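Local coordinates for effector protein B, substrate of the Dot/Icm secretion system (Legionella drancourtii, PDB 4JVS) that probably stimulates GTP hydrolysis by a small host GTPase, acting as a secreted GTPase-activating effector of the LepB family, at residues 76-80 and 81-85; 90-93 and 94-98; 118-121 and 122-126; 286-289 and 290-294. All coordinates share one frame; numbering follows the deposited sequence.

Contact 1 (76-80 and 81-85)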
loop_
_atom_site.group_PDB
_atom_site.type_symbol
_atom_site.label_atom_id
_atom_site.label_comp_id
_atom_site.label_asym_id
_atom_site.label_seq_id
_atom_site.Cartn_x
_atom_site.Cartn_y
_atom_site.Cartn_z
ATOM N N GLU A 76 1.917 11.760 -16.198
ATOM C CA GLU A 76 2.658 12.623 -17.122
ATOM C C GLU A 76 1.838 13.845 -17.543
ATOM O O GLU A 76 2.342 14.965 -17.584
ATOM C CB GLU A 76 3.171 11.838 -18.336
ATOM C CG GLU A 76 4.120 12.629 -19.226
ATOM C CD GLU A 76 5.434 13.000 -18.532
ATOM O OE1 GLU A 76 5.725 12.467 -17.436
ATOM O OE2 GLU A 76 6.193 13.818 -19.099
ATOM N N HIS A 77 0.557 13.628 -17.804
ATOM C CA HIS A 77 -0.320 14.713 -18.223
ATOM C C HIS A 77 -0.471 15.747 -17.094
ATOM O O HIS A 77 -0.452 16.950 -17.343
ATOM C CB HIS A 77 -1.675 14.149 -18.659
ATOM C CG HIS A 77 -2.469 15.067 -19.532
ATOM N ND1 HIS A 77 -2.258 16.426 -19.579
ATOM C CD2 HIS A 77 -3.489 14.804 -20.386
ATOM C CE1 HIS A 77 -3.120 16.970 -20.429
ATOM N NE2 HIS A 77 -3.873 16.008 -20.929
ATOM N N CYS A 78 -0.616 15.285 -15.859
ATOM C CA CYS A 78 -0.665 16.181 -14.713
ATOM C C CYS A 78 0.577 17.061 -14.610
ATOM O O CYS A 78 0.481 18.256 -14.326
ATOM C CB CYS A 78 -0.837 15.374 -13.434
ATOM S SG CYS A 78 -2.379 14.441 -13.389
ATOM N N GLU A 79 1.738 16.490 -14.796
ATOM C CA GLU A 79 2.956 17.256 -14.761
ATOM C C GLU A 79 3.085 18.285 -15.854
ATOM O O GLU A 79 3.517 19.375 -15.627
ATOM C CB GLU A 79 4.146 16.324 -14.829
ATOM C CG GLU A 79 5.187 16.598 -13.778
ATOM C CD GLU A 79 6.465 15.892 -14.030
ATOM O OE1 GLU A 79 6.705 14.897 -13.372
ATOM O OE2 GLU A 79 7.227 16.326 -14.884
ATOM N N GLN A 80 2.721 17.929 -17.060
ATOM C CA GLN A 80 2.907 18.828 -18.161
ATOM C C GLN A 80 2.109 20.102 -18.056
ATOM O O GLN A 80 2.564 21.152 -18.424
ATOM C CB GLN A 80 2.561 18.117 -19.438
ATOM C CG GLN A 80 3.423 16.922 -19.705
ATOM C CD GLN A 80 4.769 17.295 -20.245
ATOM O OE1 GLN A 80 5.782 16.818 -19.788
ATOM N NE2 GLN A 80 4.779 18.142 -21.230
ATOM N N GLN A 81 0.883 19.978 -17.596
ATOM C CA GLN A 81 -0.031 21.069 -17.487
ATOM C C GLN A 81 0.135 21.698 -16.181
ATOM O O GLN A 81 -0.461 22.695 -15.883
ATOM C CB GLN A 81 -1.414 20.525 -17.534
ATOM C CG GLN A 81 -1.699 19.786 -18.801
ATOM C CD GLN A 81 -2.888 20.336 -19.499
ATOM O OE1 GLN A 81 -4.003 20.137 -19.074
ATOM N NE2 GLN A 81 -2.654 21.055 -20.563
ATOM N N ASN A 82 0.947 21.082 -15.370
ATOM C CA ASN A 82 1.140 21.593 -14.025
ATOM C C ASN A 82 -0.202 21.757 -13.324
ATOM O O ASN A 82 -0.568 22.850 -12.898
ATOM C CB ASN A 82 1.942 22.900 -14.050
ATOM C CG ASN A 82 2.231 23.439 -12.666
ATOM O OD1 ASN A 82 2.262 22.695 -11.672
ATOM N ND2 ASN A 82 2.438 24.743 -12.589
ATOM N N ILE A 83 -0.924 20.648 -13.215
ATOM C CA ILE A 83 -2.175 20.602 -12.482
ATOM C C ILE A 83 -1.937 20.781 -10.973
ATOM O O ILE A 83 -2.856 21.083 -10.198
ATOM C CB ILE A 83 -2.926 19.280 -12.814
ATOM C CG1 ILE A 83 -4.338 19.548 -13.340
ATOM C CG2 ILE A 83 -3.017 18.391 -11.626
ATOM C CD1 ILE A 83 -4.350 20.039 -14.756
ATOM N N TRP A 84 -0.676 20.638 -10.581
ATOM C CA TRP A 84 -0.246 20.792 -9.188
ATOM C C TRP A 84 -0.091 22.252 -8.754
ATOM O O TRP A 84 0.049 22.542 -7.559
ATOM C CB TRP A 84 1.077 20.046 -8.957
ATOM C CG TRP A 84 1.075 18.648 -9.523
ATOM C CD1 TRP A 84 2.022 18.092 -10.329
ATOM C CD2 TRP A 84 0.061 17.640 -9.326
ATOM N NE1 TRP A 84 1.669 16.799 -10.644
ATOM C CE2 TRP A 84 0.483 16.498 -10.043
ATOM C CE3 TRP A 84 -1.137 17.586 -8.610
ATOM C CZ2 TRP A 84 -0.273 15.320 -10.056
ATOM C CZ3 TRP A 84 -1.881 16.425 -8.634
ATOM C CH2 TRP A 84 -1.447 15.307 -9.355
ATOM N N GLN A 85 -0.112 23.160 -9.731
ATOM C CA GLN A 85 0.049 24.593 -9.482
ATOM C C GLN A 85 1.376 24.885 -8.779
ATOM O O GLN A 85 1.455 25.761 -7.917
ATOM C CB GLN A 85 -1.126 25.146 -8.666
ATOM C CG GLN A 85 -2.495 25.086 -9.353
ATOM C CD GLN A 85 -3.575 25.789 -8.540
ATOM O OE1 GLN A 85 -3.631 25.657 -7.314
ATOM N NE2 GLN A 85 -4.426 26.556 -9.216
#

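Contact 2 (90-93 and 94-98)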
loop_
_atom_site.group_PDB
_atom_site.type_symbol
_atom_site.label_atom_id
_atom_site.label_comp_id
_atom_site.label_asym_id
_atom_site.label_seq_id
_atom_site.Cartn_x
_atom_site.Cartn_y
_atom_site.Cartn_z
ATOM N N GLU A 90 9.828 27.136 -5.795
ATOM C CA GLU A 90 9.825 26.206 -4.671
ATOM C C GLU A 90 10.579 24.951 -5.093
ATOM O O GLU A 90 10.456 24.506 -6.232
ATOM C CB GLU A 90 8.393 25.816 -4.265
ATOM C CG GLU A 90 7.330 26.880 -4.518
ATOM C CD GLU A 90 6.675 27.399 -3.241
ATOM O OE1 GLU A 90 5.879 26.649 -2.629
ATOM O OE2 GLU A 90 6.947 28.562 -2.857
ATOM N N ASN A 91 11.358 24.377 -4.184
ATOM C CA ASN A 91 11.998 23.096 -4.458
ATOM C C ASN A 91 11.252 21.955 -3.772
ATOM O O ASN A 91 11.813 20.890 -3.546
ATOM C CB ASN A 91 13.480 23.116 -4.043
ATOM C CG ASN A 91 13.677 23.311 -2.533
ATOM O OD1 ASN A 91 12.726 23.567 -1.789
ATOM N ND2 ASN A 91 14.922 23.205 -2.084
ATOM N N HIS A 92 9.989 22.186 -3.428
ATOM C CA HIS A 92 9.221 21.196 -2.671
ATOM C C HIS A 92 7.803 21.003 -3.207
ATOM O O HIS A 92 7.178 21.943 -3.709
ATOM C CB HIS A 92 9.218 21.499 -1.150
ATOM C CG HIS A 92 8.479 22.748 -0.766
ATOM N ND1 HIS A 92 7.162 22.739 -0.350
ATOM C CD2 HIS A 92 8.878 24.044 -0.722
ATOM C CE1 HIS A 92 6.780 23.976 -0.075
ATOM N NE2 HIS A 92 7.802 24.787 -0.291
ATOM N N ASN A 93 7.316 19.767 -3.114
ATOM C CA ASN A 93 5.934 19.463 -3.448
ATOM C C ASN A 93 5.015 20.063 -2.405
ATOM O O ASN A 93 5.472 20.578 -1.384
ATOM C CB ASN A 93 5.695 17.956 -3.539
ATOM C CG ASN A 93 6.195 17.210 -2.321
ATOM O OD1 ASN A 93 5.654 17.340 -1.226
ATOM N ND2 ASN A 93 7.233 16.412 -2.510
ATOM N N PHE A 94 3.715 19.981 -2.647
ATOM C CA PHE A 94 2.787 20.644 -1.758
ATOM C C PHE A 94 2.419 19.840 -0.510
ATOM O O PHE A 94 1.512 20.232 0.233
ATOM C CB PHE A 94 1.556 21.160 -2.514
ATOM C CG PHE A 94 0.853 20.130 -3.371
ATOM C CD1 PHE A 94 0.443 18.907 -2.845
ATOM C CD2 PHE A 94 0.542 20.419 -4.695
ATOM C CE1 PHE A 94 -0.229 17.974 -3.641
ATOM C CE2 PHE A 94 -0.136 19.498 -5.496
ATOM C CZ PHE A 94 -0.528 18.274 -4.968
ATOM N N PHE A 95 3.129 18.733 -0.273
ATOM C CA PHE A 95 2.859 17.881 0.897
ATOM C C PHE A 95 3.600 18.337 2.144
ATOM O O PHE A 95 3.281 17.902 3.249
ATOM C CB PHE A 95 3.226 16.424 0.623
ATOM C CG PHE A 95 2.407 15.780 -0.452
ATOM C CD1 PHE A 95 1.092 15.418 -0.216
ATOM C CD2 PHE A 95 2.952 15.526 -1.693
ATOM C CE1 PHE A 95 0.342 14.822 -1.201
ATOM C CE2 PHE A 95 2.207 14.926 -2.676
ATOM C CZ PHE A 95 0.902 14.573 -2.433
ATOM N N THR A 96 4.588 19.209 1.942
ATOM C CA THR A 96 5.491 19.690 2.994
ATOM C C THR A 96 4.771 20.183 4.262
ATOM O O THR A 96 5.220 19.924 5.387
ATOM C CB THR A 96 6.465 20.765 2.422
ATOM O OG1 THR A 96 7.561 20.107 1.773
ATOM C CG2 THR A 96 7.004 21.699 3.512
ATOM N N ALA A 97 3.639 20.854 4.069
ATOM C CA ALA A 97 2.811 21.334 5.174
ATOM C C ALA A 97 2.290 20.214 6.087
ATOM O O ALA A 97 1.882 20.468 7.224
ATOM C CB ALA A 97 1.651 22.142 4.631
ATOM N N PHE A 98 2.251 19.007 5.576
ATOM C CA PHE A 98 1.724 17.891 6.305
ATOM C C PHE A 98 2.790 16.941 6.770
ATOM O O PHE A 98 2.502 15.826 7.050
ATOM C CB PHE A 98 0.796 17.120 5.407
ATOM C CG PHE A 98 -0.365 17.897 4.924
ATOM C CD1 PHE A 98 -1.414 18.138 5.737
ATOM C CD2 PHE A 98 -0.422 18.354 3.660
ATOM C CE1 PHE A 98 -2.454 18.827 5.328
ATOM C CE2 PHE A 98 -1.480 19.037 3.261
ATOM C CZ PHE A 98 -2.495 19.274 4.109
#

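Contact 3 (118-121 and 122-126)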
loop_
_atom_site.group_PDB
_atom_site.type_symbol
_atom_site.label_atom_id
_atom_site.label_comp_id
_atom_site.label_asym_id
_atom_site.label_seq_id
_atom_site.Cartn_x
_atom_site.Cartn_y
_atom_site.Cartn_z
ATOM N N GLU A 118 5.169 15.790 -7.461
ATOM C CA GLU A 118 3.849 15.221 -7.159
ATOM C C GLU A 118 3.479 13.997 -8.019
ATOM O O GLU A 118 3.008 12.980 -7.494
ATOM C CB GLU A 118 2.758 16.293 -7.242
ATOM C CG GLU A 118 2.745 17.305 -6.085
ATOM C CD GLU A 118 3.655 18.520 -6.305
ATOM O OE1 GLU A 118 4.524 18.484 -7.198
ATOM O OE2 GLU A 118 3.502 19.519 -5.569
ATOM N N SER A 119 3.705 14.086 -9.325
ATOM C CA SER A 119 3.397 12.982 -10.231
ATOM C C SER A 119 4.215 11.710 -9.962
ATOM O O SER A 119 3.789 10.601 -10.292
ATOM C CB SER A 119 3.580 13.414 -11.689
ATOM O OG SER A 119 2.456 14.142 -12.149
ATOM N N VAL A 120 5.393 11.866 -9.381
ATOM C CA VAL A 120 6.187 10.702 -9.007
ATOM C C VAL A 120 5.584 10.027 -7.759
ATOM O O VAL A 120 5.418 8.804 -7.705
ATOM C CB VAL A 120 7.643 11.089 -8.753
ATOM C CG1 VAL A 120 8.484 9.855 -8.626
ATOM C CG2 VAL A 120 8.144 11.955 -9.889
ATOM N N ILE A 121 5.254 10.841 -6.766
ATOM C CA ILE A 121 4.540 10.380 -5.597
ATOM C C ILE A 121 3.263 9.656 -6.035
ATOM O O ILE A 121 3.033 8.500 -5.646
ATOM C CB ILE A 121 4.221 11.563 -4.659
ATOM C CG1 ILE A 121 5.528 12.220 -4.190
ATOM C CG2 ILE A 121 3.399 11.103 -3.462
ATOM C CD1 ILE A 121 5.374 13.610 -3.591
ATOM N N LEU A 122 2.458 10.322 -6.867
ATOM C CA LEU A 122 1.233 9.724 -7.399
ATOM C C LEU A 122 1.471 8.357 -8.040
ATOM O O LEU A 122 0.766 7.389 -7.735
ATOM C CB LEU A 122 0.586 10.644 -8.418
ATOM C CG LEU A 122 -0.726 10.112 -8.990
ATOM C CD1 LEU A 122 -1.755 10.015 -7.867
ATOM C CD2 LEU A 122 -1.226 10.982 -10.154
ATOM N N ARG A 123 2.472 8.249 -8.873
ATOM C CA ARG A 123 2.846 6.978 -9.428
ATOM C C ARG A 123 3.282 5.984 -8.408
ATOM O O ARG A 123 3.049 4.828 -8.548
ATOM C CB ARG A 123 3.994 7.178 -10.372
ATOM C CG ARG A 123 3.642 7.600 -11.723
ATOM C CD ARG A 123 4.906 7.896 -12.407
ATOM N NE ARG A 123 4.764 8.412 -13.750
ATOM C CZ ARG A 123 5.107 9.637 -14.119
ATOM N NH1 ARG A 123 4.983 10.014 -15.361
ATOM N NH2 ARG A 123 5.581 10.489 -13.255
ATOM N N HIS A 124 3.971 6.432 -7.392
ATOM C CA HIS A 124 4.491 5.525 -6.380
ATOM C C HIS A 124 3.403 4.883 -5.544
ATOM O O HIS A 124 3.456 3.685 -5.251
ATOM C CB HIS A 124 5.473 6.251 -5.465
ATOM C CG HIS A 124 6.885 6.216 -5.952
ATOM N ND1 HIS A 124 7.349 5.245 -6.812
ATOM C CD2 HIS A 124 7.933 7.040 -5.713
ATOM C CE1 HIS A 124 8.622 5.473 -7.084
ATOM N NE2 HIS A 124 9.001 6.554 -6.427
ATOM N N LEU A 125 2.422 5.695 -5.166
ATOM C CA LEU A 125 1.378 5.290 -4.237
ATOM C C LEU A 125 0.267 4.522 -4.921
ATOM O O LEU A 125 -0.699 4.122 -4.268
ATOM C CB LEU A 125 0.771 6.513 -3.550
ATOM C CG LEU A 125 1.732 7.234 -2.615
ATOM C CD1 LEU A 125 1.104 8.492 -2.015
ATOM C CD2 LEU A 125 2.179 6.270 -1.551
ATOM N N SER A 126 0.386 4.320 -6.230
ATOM C CA SER A 126 -0.714 3.723 -6.973
ATOM C C SER A 126 -0.329 2.722 -8.070
ATOM O O SER A 126 -1.202 2.106 -8.676
ATOM C CB SER A 126 -1.610 4.827 -7.528
ATOM O OG SER A 126 -2.273 5.503 -6.464
#

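Contact 4 (286-289 and 290-294)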
loop_
_atom_site.group_PDB
_atom_site.type_symbol
_atom_site.label_atom_id
_atom_site.label_comp_id
_atom_site.label_asym_id
_atom_site.label_seq_id
_atom_site.Cartn_x
_atom_site.Cartn_y
_atom_site.Cartn_z
ATOM N N MET A 286 17.310 -3.305 2.351
ATOM C CA MET A 286 17.325 -4.747 2.132
ATOM C C MET A 286 16.065 -5.193 1.397
ATOM O O MET A 286 16.135 -5.862 0.356
ATOM C CB MET A 286 17.391 -5.462 3.485
ATOM C CG MET A 286 17.678 -6.949 3.406
ATOM S SD MET A 286 19.451 -7.240 3.304
ATOM C CE MET A 286 19.990 -6.568 4.880
ATOM N N GLY A 287 14.927 -4.783 1.923
ATOM C CA GLY A 287 13.643 -5.235 1.467
ATOM C C GLY A 287 13.095 -4.660 0.197
ATOM O O GLY A 287 12.035 -5.006 -0.196
ATOM N N ARG A 288 13.835 -3.782 -0.438
ATOM C CA ARG A 288 13.406 -3.109 -1.644
ATOM C C ARG A 288 13.345 -4.013 -2.816
ATOM O O ARG A 288 14.069 -4.936 -2.909
ATOM C CB ARG A 288 14.271 -1.898 -1.924
ATOM C CG ARG A 288 13.874 -0.711 -1.131
ATOM C CD ARG A 288 14.665 0.459 -1.471
ATOM N NE ARG A 288 14.356 1.009 -2.752
ATOM C CZ ARG A 288 14.362 2.287 -2.994
ATOM N NH1 ARG A 288 14.644 3.118 -2.047
ATOM N NH2 ARG A 288 14.099 2.720 -4.181
ATOM N N GLN A 289 12.412 -3.769 -3.698
ATOM C CA GLN A 289 12.141 -4.716 -4.724
ATOM C C GLN A 289 12.427 -4.201 -6.070
ATOM O O GLN A 289 12.280 -4.882 -7.025
ATOM C CB GLN A 289 10.700 -5.110 -4.606
ATOM C CG GLN A 289 10.485 -6.551 -4.591
ATOM C CD GLN A 289 10.872 -7.133 -3.346
ATOM O OE1 GLN A 289 10.507 -6.651 -2.344
ATOM N NE2 GLN A 289 11.620 -8.179 -3.384
ATOM N N ASP A 290 12.865 -2.974 -6.140
ATOM C CA ASP A 290 13.159 -2.397 -7.415
ATOM C C ASP A 290 14.555 -2.762 -7.795
ATOM O O ASP A 290 15.395 -1.924 -7.968
ATOM C CB ASP A 290 13.026 -0.887 -7.334
ATOM C CG ASP A 290 13.427 -0.334 -6.011
ATOM O OD1 ASP A 290 13.309 -1.015 -5.026
ATOM O OD2 ASP A 290 13.865 0.800 -5.949
ATOM N N ASP A 291 14.809 -4.042 -7.927
ATOM C CA ASP A 291 16.105 -4.496 -8.377
ATOM C C ASP A 291 17.203 -3.889 -7.604
ATOM O O ASP A 291 18.166 -3.473 -8.155
ATOM C CB ASP A 291 16.301 -4.199 -9.814
ATOM C CG ASP A 291 15.375 -4.941 -10.641
ATOM O OD1 ASP A 291 14.376 -5.395 -10.095
ATOM O OD2 ASP A 291 15.633 -5.085 -11.828
ATOM N N ILE A 292 17.089 -3.941 -6.306
ATOM C CA ILE A 292 18.013 -3.269 -5.447
ATOM C C ILE A 292 19.445 -3.743 -5.600
ATOM O O ILE A 292 20.323 -2.949 -5.507
ATOM C CB ILE A 292 17.516 -3.289 -3.998
ATOM C CG1 ILE A 292 17.754 -1.955 -3.349
ATOM C CG2 ILE A 292 18.172 -4.377 -3.203
ATOM C CD1 ILE A 292 17.213 -0.820 -4.149
ATOM N N CYS A 293 19.708 -5.018 -5.809
ATOM C CA CYS A 293 21.091 -5.404 -6.002
ATOM C C CYS A 293 21.629 -4.768 -7.252
ATOM O O CYS A 293 22.671 -4.203 -7.243
ATOM C CB CYS A 293 21.293 -6.939 -5.989
ATOM S SG CYS A 293 22.796 -7.649 -6.710
ATOM N N GLU A 294 20.888 -4.815 -8.325
ATOM C CA GLU A 294 21.402 -4.303 -9.557
ATOM C C GLU A 294 21.652 -2.810 -9.531
ATOM O O GLU A 294 22.612 -2.352 -10.078
ATOM C CB GLU A 294 20.481 -4.701 -10.696
ATOM C CG GLU A 294 20.249 -6.192 -10.840
ATOM C CD GLU A 294 19.120 -6.765 -9.954
ATOM O OE1 GLU A 294 19.081 -6.465 -8.750
ATOM O OE2 GLU A 294 18.270 -7.513 -10.472
#

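Contact 1 (76-80 and 81-85)
A Schellman motif ends helix 60-80 here, with Ile83 reaching back to Cys78 and Asn82 to Glu79. Ile83 N donates to Cys78 O at 3.0 Å, with an N-H...O angle of 166°. The companion bond, from Asn82 N to Glu79 O at 3.1 Å, is weak and bent. Asn82 adopts the positive phi (53°) that swings the chain out of the helix, a conformation asparagine accepts more readily than most residues with a side chain; its OD1 takes a hydrogen bond from the N of His86. A type I turn from Asn82 to Gln85 follows and carries Trp84 back to the last helical turn. There Cys78 CB lies above the rim of the six-membered ring, 3.4 Å from Trp84 CZ2, on the side of the indole where Ile83 CG2 also sits. Because Cys78 SG stands beside its own backbone N (chi1 -62°), the sulfur approaches the same ring obliquely, 4.8 Å from the centroid of the six-membered ring of Trp84, as a sulfur-aromatic contact. Cysteine is small and apolar enough for this buried place. Ile83 CG2 is 4.1 Å from Cys78 CB. Met160 of helix 156-177 touches both Cys78 and Trp84, while Trp84 NE1 is hydrogen-bonded to Ser119 OG. On a more exposed flank, Gln81 CG comes to the edge of the His77 imidazole, in its plane and 3.5 Å from ND1 of His77.

Contact 2 (90-93 and 94-98)
Asn93 carries this contact, meeting Phe95 with its side-chain carbonyl. Asn93 OD1 accepts Phe95 N at 3.0 Å on a lone pair, in the plane of its own carbonyl, with an N-H...O angle of 147°. The amide can reach two residues ahead because CG sits between the backbone N and the carbonyl carbon (chi1 51°), folded forward over the chain. The same oxygen lies in the plane of the Phe95 ring at its edge, 3.3 Å from CD2, and the amide and ring planes stand 65° apart. The other half of the amide is buried and satisfied too, since Asn93 ND2 bonds to Tyr116 O and Tyr141 OH; asparagine suits the place by offering an acceptor and a donor at once. Phe94 CB touches the Asn93 carbonyl carbon, but its ring leads away from 90-93 and stacks with Tyr148, and its backbone N is taken by Glu118. Thr96, a slim beta-branched residue, packs against His92 at about a right angle, its CB 3.5 Å from His92 ND1. That nitrogen donates to Asn93 O at 2.9 Å, with the acceptor tilted out of the imidazole plane, which probably favours this ring orientation. Phe95 meets Trp157 edge-to-face. A side-chain carbonyl bound to the N-H two residues on is an Asx turn, and here it shares its first residue with the type I beta turn from Asn93 to Thr96.

Contact 3 (118-121 and 122-126)
Leu122, Arg123, His124 and Leu125 donate their backbone N-H groups to the carbonyls of Glu118, Ser119, Val120 and Ile121 in the i to i+4 pattern of an alpha helix. The first bond, Leu122 N to Glu118 O, measures 2.8 Å and is almost straight at 174°. His124 N also leans weakly on Ile121 O, a bifurcation near the end of the helix. Among the side chains, Ile121 and Leu125 lie side by side, Ile121 CG2 being 3.8 Å from Leu125 CD1; branched aliphatics suit this buried face. This short helix, 118-124, runs through the middle of the GAP domain: Ile121 and Leu122 meet Trp157, while Arg123 faces helix 60-80. With Arg123 CG set beside the backbone N (chi1 -83°), it comes 3.3 Å from Ser119 O, and the chain, extended from CG to NE, then carries the guanidinium across to helix 60-80. There Glu76 takes NH1 in a salt bridge and Asn72 OD1 takes NE. His124 lies alongside Val120, its NE2 4.0 Å from Val120 CG1, and the same nitrogen is bonded to Glu252 OE1. Ser119 OG is hydrogen-bonded to Ala75 O, which can only accept, and to Trp84 NE1; a small hydroxyl suits a place where both must be reached. Leu125 and Ser126 pack on a basic side chain of the other protein chain, and the Leu125 side chain is about 9 Å from the bound aluminium fluoride.

Contact 4 (286-289 and 290-294)
Arg288 and Asp290 form the firm part of this contact, a side-on salt bridge in which two nitrogens meet two oxygens. Arg288 NH2 donates to Asp290 OD2 at 2.6 Å, and Arg288 NE to Asp290 OD1 at 3.2 Å with an N-H...O angle of 171°. Both oxygens are met on their syn sides, and the guanidinium and carboxylate planes are only 18° apart, so the two flat groups are held almost coplanar. The bend at chi3 of Arg288 (72°) turns the guanidinium to present this edge. Against the same side chain packs Ile292, crossing it at about a right angle, with CD1 3.7 Å from Arg288 NE. Phe251 of helix 243-253 touches both residues, and Arg288 NH1 binds Gly109 O. The solvent side is looser. Met286 is exposed and only grazes Ile292, while Asp291, exposed at the N-cap of helix 292-306, offers no capping bond from its carboxylate. Its backbone N does reach Gln289 O at 2.8 Å in a weak bond that closes an inverse gamma turn centred on Asp290. A third part faces the other protein chain: the Gln289 side chain packs on an apolar side chain there and is about 8 Å from the bound GDP, Gly287 adds backbone hydrogen bonds, and Arg288 packs on an aromatic side chain. Pairing with Asp290 would probably balance the charge of the buried guanidinium and limit the freedom of the loop.

How the contacts relate
The four contacts follow one another along the chain, the first three within the N-terminal GAP subdomain and contact 4 in the C-terminal one. Contact 3, on helix 118-124, touches both contact 1 at the end of helix 60-80 and contact 2 in the loop leading to strand 106-107. Its centre is about 4 Å from the centre of the chain, and about 12 and 14 Å from the centres of contacts 1 and 2. Contacts 1 and 2 meet each other as well, through Trp84 and Phe94. Contact 4 stands apart, its nearest atoms about 7 Å from contact 3. Contacts 3 and 4 both reach the other protein chain, consistent with the two subdomains together presenting the GTPase-binding surface.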